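Local coordinates for protein glycosyltransferase (Streptomyces halstedii, PDB 3WAG) that belongs to the GT-B glycosyltransferases and holds thymidine-5'-diphosphate between its two Rossmann-like domains, at residues 317-322 / 336-341; 356-361 / 387-392. All coordinates share one frame; numbering follows the deposited sequence.

Contact 1 of 2, residues 317-322 / 336-341; sequences IVHHGG and QLIVPN. With TYD (thymidine-5'-diphosphate), chain F.
V318 CG1 and L337 CG are each anti to their own backbone N (chi1 -168° and 156°); as bridge partners on one face of the sheet the two side chains run abreast, and V318 CG1 packs on L337 CG at 3.6 Å. They belong to neighbouring parallel strands, joined through helix 323-331 in a beta-alpha-beta crossover of the C-terminal Rossmann-like domain of a GT-B fold. The backbone ladder passes from L337 N to I317 O (2.7 Å), then from H319 N to L337 O, and from V339 N to H319 O. N341 N reaches H320 O at 3.1 Å, so the backbone pairing runs on past the strands into the loops. On the face opposite V318 and L337, I317 CG2 lies against Q336 CG at 3.9 Å. I338 CG2 rests on G321 CA at 3.6 Å; the positive phi of G321 (92°) suits glycine. G322 is the N-cap of helix 323-331, close to the diphosphate. H320 turns its ring edge to the same group: NE2 donates to TYD O1B at 3.3 Å and more weakly to O2B at 3.4 Å, while ND1 makes a weak hydrogen bond to T251 O.

Contact 2 of 2, residues 356-361 / 387-392; sequences RGAALV and AAAEQI
G357, with phi 88°, ends helix 346-356 in a Schellman motif, and the chain turns there so that A358 faces helix 384-397, its CA 4.8 Å from A388 CA. No hydrogen bond crosses between the segments; alanine methyls, I392, the aliphatic part of Q391 and the R356 guanidinium make the contact. The A388 methyl sits against two backbone carbonyls, with CB 3.3 Å from both R356 O and G357 O. A358 CB meets I392 CD1 at 3.5 Å and also lies against the backbone N of A389. In the C-terminal Rossmann-like domain this lays helix 384-397 over the turn that leads into strand 359-361, an outermost strand of the parallel sheet within the chain. I392 CG1, anti to the carbonyl carbon at chi1 -77°, reaches over the centre of one face of the R356 guanidinium, 3.7 Å from CZ. Q391 CG comes to the edge of the same group, 3.5 Å from NH2, its side chain crossing that of R356 at about a right angle. E395 joins the polar ends: its OE2 forms a salt bridge with R356 NH2 and accepts a hydrogen bond from Q391 NE2. R356 also makes a cation-pi contact with W212.

From the N terminus, the chain completes the first Rossmann-like sheet before entering the second domain, where both contacts lie. Contact 1 closes the loop through helix 323-331, pairing strand 314-319 with strand 336-338. Helix 346-356 then leads to contact 2, which closes a longer loop through strand 359-361 and helix 369-381 and ends on helix 384-397. The loops follow in series, neither nesting nor crossing. Their centres are 13 Å apart, and strand pairing joins them: L360 N to Q336 O and I338 N to L360 O are probable hydrogen bonds. Together they connect the loop at the diphosphate after strand 314-319, through the sheet edge, to helix 384-397 of the C-terminal domain.

Contact 1 of 2, residues 317-322 / 336-341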
loop_
_atom_site.group_PDB
_atom_site.type_symbol
_atom_site.label_atom_id
_atom_site.label_comp_id
_atom_site.label_asym_id
_atom_site.label_seq_id
_atom_site.Cartn_x
_atom_site.Cartn_y
_atom_site.Cartn_z
ATOM N N ILE B 317 -18.769 5.899 18.850
ATOM C CA ILE B 317 -17.443 5.379 19.227
ATOM C C ILE B 317 -16.956 6.185 20.438
ATOM O O ILE B 317 -17.034 7.413 20.462
ATOM C CB ILE B 317 -16.388 5.388 18.078
ATOM C CG1 ILE B 317 -15.034 4.922 18.627
ATOM C CG2 ILE B 317 -16.259 6.757 17.444
ATOM C CD1 ILE B 317 -14.108 4.475 17.498
ATOM N N VAL B 318 -16.503 5.459 21.439
ATOM C CA VAL B 318 -15.980 6.053 22.667
ATOM C C VAL B 318 -14.465 5.923 22.562
ATOM O O VAL B 318 -13.968 4.798 22.436
ATOM C CB VAL B 318 -16.561 5.316 23.913
ATOM C CG1 VAL B 318 -16.254 6.097 25.195
ATOM C CG2 VAL B 318 -18.076 5.173 23.788
ATOM N N HIS B 319 -13.741 7.052 22.555
ATOM C CA HIS B 319 -12.267 7.012 22.403
ATOM C C HIS B 319 -11.598 8.240 22.998
ATOM O O HIS B 319 -12.278 9.138 23.509
ATOM C CB HIS B 319 -11.879 6.803 20.946
ATOM C CG HIS B 319 -12.107 8.026 20.082
ATOM N ND1 HIS B 319 -13.328 8.363 19.586
ATOM C CD2 HIS B 319 -11.243 9.003 19.664
ATOM C CE1 HIS B 319 -13.220 9.481 18.861
ATOM N NE2 HIS B 319 -11.959 9.890 18.926
ATOM N N HIS B 320 -10.263 8.248 22.964
ATOM C CA HIS B 320 -9.383 9.211 23.635
ATOM C C HIS B 320 -9.101 10.461 22.850
ATOM O O HIS B 320 -8.340 11.311 23.312
ATOM C CB HIS B 320 -8.043 8.542 23.795
ATOM C CG HIS B 320 -7.584 7.869 22.530
ATOM N ND1 HIS B 320 -7.984 6.616 22.175
ATOM C CD2 HIS B 320 -6.790 8.342 21.485
ATOM C CE1 HIS B 320 -7.425 6.303 20.991
ATOM N NE2 HIS B 320 -6.727 7.374 20.555
ATOM N N GLY B 321 -9.670 10.580 21.650
ATOM C CA GLY B 321 -9.594 11.842 20.870
ATOM C C GLY B 321 -8.421 11.976 19.884
ATOM O O GLY B 321 -8.268 13.020 19.294
ATOM N N GLY B 322 -7.602 10.928 19.737
ATOM C CA GLY B 322 -6.493 10.898 18.802
ATOM C C GLY B 322 -6.912 10.996 17.324
ATOM O O GLY B 322 -8.050 10.681 16.936
ATOM N N GLN B 336 -19.356 10.562 18.435
ATOM C CA GLN B 336 -18.226 10.278 19.307
ATOM C C GLN B 336 -18.475 10.552 20.818
ATOM O O GLN B 336 -19.085 11.556 21.185
ATOM C CB GLN B 336 -16.968 11.057 18.811
ATOM C CG GLN B 336 -16.500 10.683 17.383
ATOM C CD GLN B 336 -15.407 11.628 16.949
ATOM O OE1 GLN B 336 -14.288 11.451 17.339
ATOM N NE2 GLN B 336 -15.750 12.689 16.200
ATOM N N LEU B 337 -17.960 9.683 21.688
ATOM C CA LEU B 337 -17.741 10.127 23.039
ATOM C C LEU B 337 -16.249 10.169 23.300
ATOM O O LEU B 337 -15.579 9.144 23.236
ATOM C CB LEU B 337 -18.576 9.284 24.052
ATOM C CG LEU B 337 -18.244 9.089 25.538
ATOM C CD1 LEU B 337 -17.786 10.351 26.226
ATOM C CD2 LEU B 337 -19.434 8.416 26.262
ATOM N N ILE B 338 -15.729 11.364 23.560
ATOM C CA ILE B 338 -14.289 11.596 23.684
ATOM C C ILE B 338 -13.941 11.815 25.135
ATOM O O ILE B 338 -14.572 12.634 25.836
ATOM C CB ILE B 338 -13.838 12.809 22.829
ATOM C CG1 ILE B 338 -14.187 12.583 21.355
ATOM C CG2 ILE B 338 -12.318 13.038 22.928
ATOM C CD1 ILE B 338 -14.474 13.828 20.540
ATOM N N VAL B 339 -12.950 11.077 25.600
ATOM C CA VAL B 339 -12.341 11.336 26.892
ATOM C C VAL B 339 -10.903 11.791 26.563
ATOM O O VAL B 339 -10.026 10.963 26.466
ATOM C CB VAL B 339 -12.313 10.035 27.771
ATOM C CG1 VAL B 339 -11.633 10.298 29.126
ATOM C CG2 VAL B 339 -13.717 9.445 28.002
ATOM N N PRO B 340 -10.665 13.098 26.374
ATOM C CA PRO B 340 -9.372 13.538 25.799
ATOM C C PRO B 340 -8.131 13.159 26.565
ATOM O O PRO B 340 -8.006 13.410 27.755
ATOM C CB PRO B 340 -9.494 15.046 25.754
ATOM C CG PRO B 340 -10.976 15.268 25.637
ATOM C CD PRO B 340 -11.613 14.218 26.487
ATOM N N ASN B 341 -7.191 12.556 25.862
ATOM C CA ASN B 341 -5.865 12.500 26.389
ATOM C C ASN B 341 -5.223 13.896 26.135
ATOM O O ASN B 341 -5.865 14.765 25.605
ATOM C CB ASN B 341 -5.104 11.359 25.760
ATOM C CG ASN B 341 -3.870 10.988 26.559
ATOM O OD1 ASN B 341 -3.332 9.897 26.396
ATOM N ND2 ASN B 341 -3.406 11.899 27.433
HETATM P PA TYD F . -3.603 4.793 17.255
HETATM O O1A TYD F . -4.091 4.060 18.512
HETATM O O2A TYD F . -2.351 5.664 17.236
HETATM O O3A TYD F . -4.893 5.758 16.921
HETATM P PB TYD F . -5.004 7.374 17.171
HETATM O O1B TYD F . -4.251 7.689 18.473
HETATM O O2B TYD F . -6.546 7.603 17.153
HETATM O O3B TYD F . -4.169 7.949 15.994
HETATM O "O5'" TYD F . -3.411 3.702 16.039
HETATM C "C5'" TYD F . -3.342 3.983 14.615
HETATM C "C4'" TYD F . -4.685 3.698 13.885
HETATM O "O4'" TYD F . -5.210 2.379 14.152
HETATM C "C3'" TYD F . -5.857 4.651 14.201
HETATM O "O3'" TYD F . -6.357 5.153 12.951
HETATM C "C2'" TYD F . -6.946 3.807 14.850
HETATM C "C1'" TYD F . -6.641 2.406 14.281
HETATM N N1 TYD F . -7.135 1.366 15.182
HETATM C C2 TYD F . -8.079 0.403 14.738
HETATM O O2 TYD F . -8.508 0.383 13.555
HETATM N N3 TYD F . -8.556 -0.527 15.612
HETATM C C4 TYD F . -8.170 -0.585 16.910
HETATM O O4 TYD F . -8.649 -1.486 17.634
HETATM C C5 TYD F . -7.172 0.405 17.397
HETATM C C5M TYD F . -6.650 0.439 18.815
HETATM C C6 TYD F . -6.702 1.347 16.467
#

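Contact 2 of 2, residues 356-361 / 387-392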
loop_
_atom_site.group_PDB
_atom_site.type_symbol
_atom_site.label_atom_id
_atom_site.label_comp_id
_atom_site.label_asym_id
_atom_site.label_seq_id
_atom_site.Cartn_x
_atom_site.Cartn_y
_atom_site.Cartn_z
ATOM N N ARG B 356 -20.181 21.294 17.443
ATOM C CA ARG B 356 -20.900 21.038 16.191
ATOM C C ARG B 356 -22.049 20.062 16.462
ATOM O O ARG B 356 -22.881 19.765 15.620
ATOM C CB ARG B 356 -19.907 20.560 15.124
ATOM C CG ARG B 356 -18.945 21.696 14.752
ATOM C CD ARG B 356 -18.638 21.784 13.273
ATOM N NE ARG B 356 -19.724 21.294 12.421
ATOM C CZ ARG B 356 -19.616 21.170 11.098
ATOM N NH1 ARG B 356 -18.484 21.484 10.515
ATOM N NH2 ARG B 356 -20.628 20.742 10.350
ATOM N N GLY B 357 -22.078 19.545 17.671
ATOM C CA GLY B 357 -23.124 18.615 18.045
ATOM C C GLY B 357 -22.845 17.171 17.756
ATOM O O GLY B 357 -23.754 16.359 17.916
ATOM N N ALA B 358 -21.614 16.835 17.336
ATOM C CA ALA B 358 -21.278 15.473 16.824
ATOM C C ALA B 358 -20.686 14.579 17.887
ATOM O O ALA B 358 -20.504 13.376 17.660
ATOM C CB ALA B 358 -20.338 15.552 15.614
ATOM N N ALA B 359 -20.448 15.160 19.064
ATOM C CA ALA B 359 -19.803 14.462 20.144
ATOM C C ALA B 359 -20.234 14.980 21.527
ATOM O O ALA B 359 -20.566 16.137 21.675
ATOM C CB ALA B 359 -18.295 14.637 20.019
ATOM N N LEU B 360 -20.107 14.119 22.534
ATOM C CA LEU B 360 -20.128 14.509 23.952
ATOM C C LEU B 360 -18.740 14.268 24.549
ATOM O O LEU B 360 -18.067 13.316 24.154
ATOM C CB LEU B 360 -21.220 13.730 24.722
ATOM C CG LEU B 360 -22.637 14.044 24.196
ATOM C CD1 LEU B 360 -23.618 13.106 24.882
ATOM C CD2 LEU B 360 -22.994 15.529 24.399
ATOM N N VAL B 361 -18.316 15.140 25.467
ATOM C CA VAL B 361 -16.975 15.092 26.084
ATOM C C VAL B 361 -17.011 14.891 27.616
ATOM O O VAL B 361 -17.789 15.518 28.333
ATOM C CB VAL B 361 -16.133 16.388 25.754
ATOM C CG1 VAL B 361 -14.741 16.313 26.387
ATOM C CG2 VAL B 361 -16.037 16.622 24.236
ATOM N N ALA B 387 -27.048 13.149 13.015
ATOM C CA ALA B 387 -27.213 14.229 12.055
ATOM C C ALA B 387 -25.959 15.103 11.979
ATOM O O ALA B 387 -25.446 15.381 10.901
ATOM C CB ALA B 387 -28.446 15.069 12.380
ATOM N N ALA B 388 -25.458 15.529 13.127
ATOM C CA ALA B 388 -24.229 16.336 13.188
ATOM C C ALA B 388 -22.940 15.624 12.648
ATOM O O ALA B 388 -22.153 16.220 11.878
ATOM C CB ALA B 388 -24.007 16.794 14.620
ATOM N N ALA B 389 -22.738 14.367 13.041
ATOM C CA ALA B 389 -21.671 13.525 12.457
ATOM C C ALA B 389 -21.803 13.369 10.937
ATOM O O ALA B 389 -20.801 13.381 10.213
ATOM C CB ALA B 389 -21.605 12.146 13.141
ATOM N N GLU B 390 -23.022 13.151 10.459
ATOM C CA GLU B 390 -23.289 13.081 9.013
ATOM C C GLU B 390 -22.898 14.352 8.260
ATOM O O GLU B 390 -22.304 14.310 7.186
ATOM C CB GLU B 390 -24.774 12.796 8.753
ATOM C CG GLU B 390 -25.260 11.507 9.336
ATOM C CD GLU B 390 -24.906 10.337 8.497
ATOM O OE1 GLU B 390 -25.845 9.843 7.843
ATOM O OE2 GLU B 390 -23.717 9.916 8.500
ATOM N N GLN B 391 -23.225 15.486 8.846
ATOM C CA GLN B 391 -22.962 16.762 8.220
ATOM C C GLN B 391 -21.429 16.939 8.116
ATOM O O GLN B 391 -20.899 17.405 7.082
ATOM C CB GLN B 391 -23.628 17.897 9.044
ATOM C CG GLN B 391 -23.260 19.313 8.610
ATOM C CD GLN B 391 -23.500 19.511 7.111
ATOM O OE1 GLN B 391 -24.402 18.879 6.521
ATOM N NE2 GLN B 391 -22.693 20.365 6.480
ATOM N N ILE B 392 -20.739 16.613 9.209
ATOM C CA ILE B 392 -19.267 16.618 9.259
ATOM C C ILE B 392 -18.637 15.685 8.191
ATOM O O ILE B 392 -17.681 16.077 7.506
ATOM C CB ILE B 392 -18.755 16.301 10.699
ATOM C CG1 ILE B 392 -18.921 17.560 11.581
ATOM C CG2 ILE B 392 -17.267 15.994 10.694
ATOM C CD1 ILE B 392 -18.657 17.317 13.045
#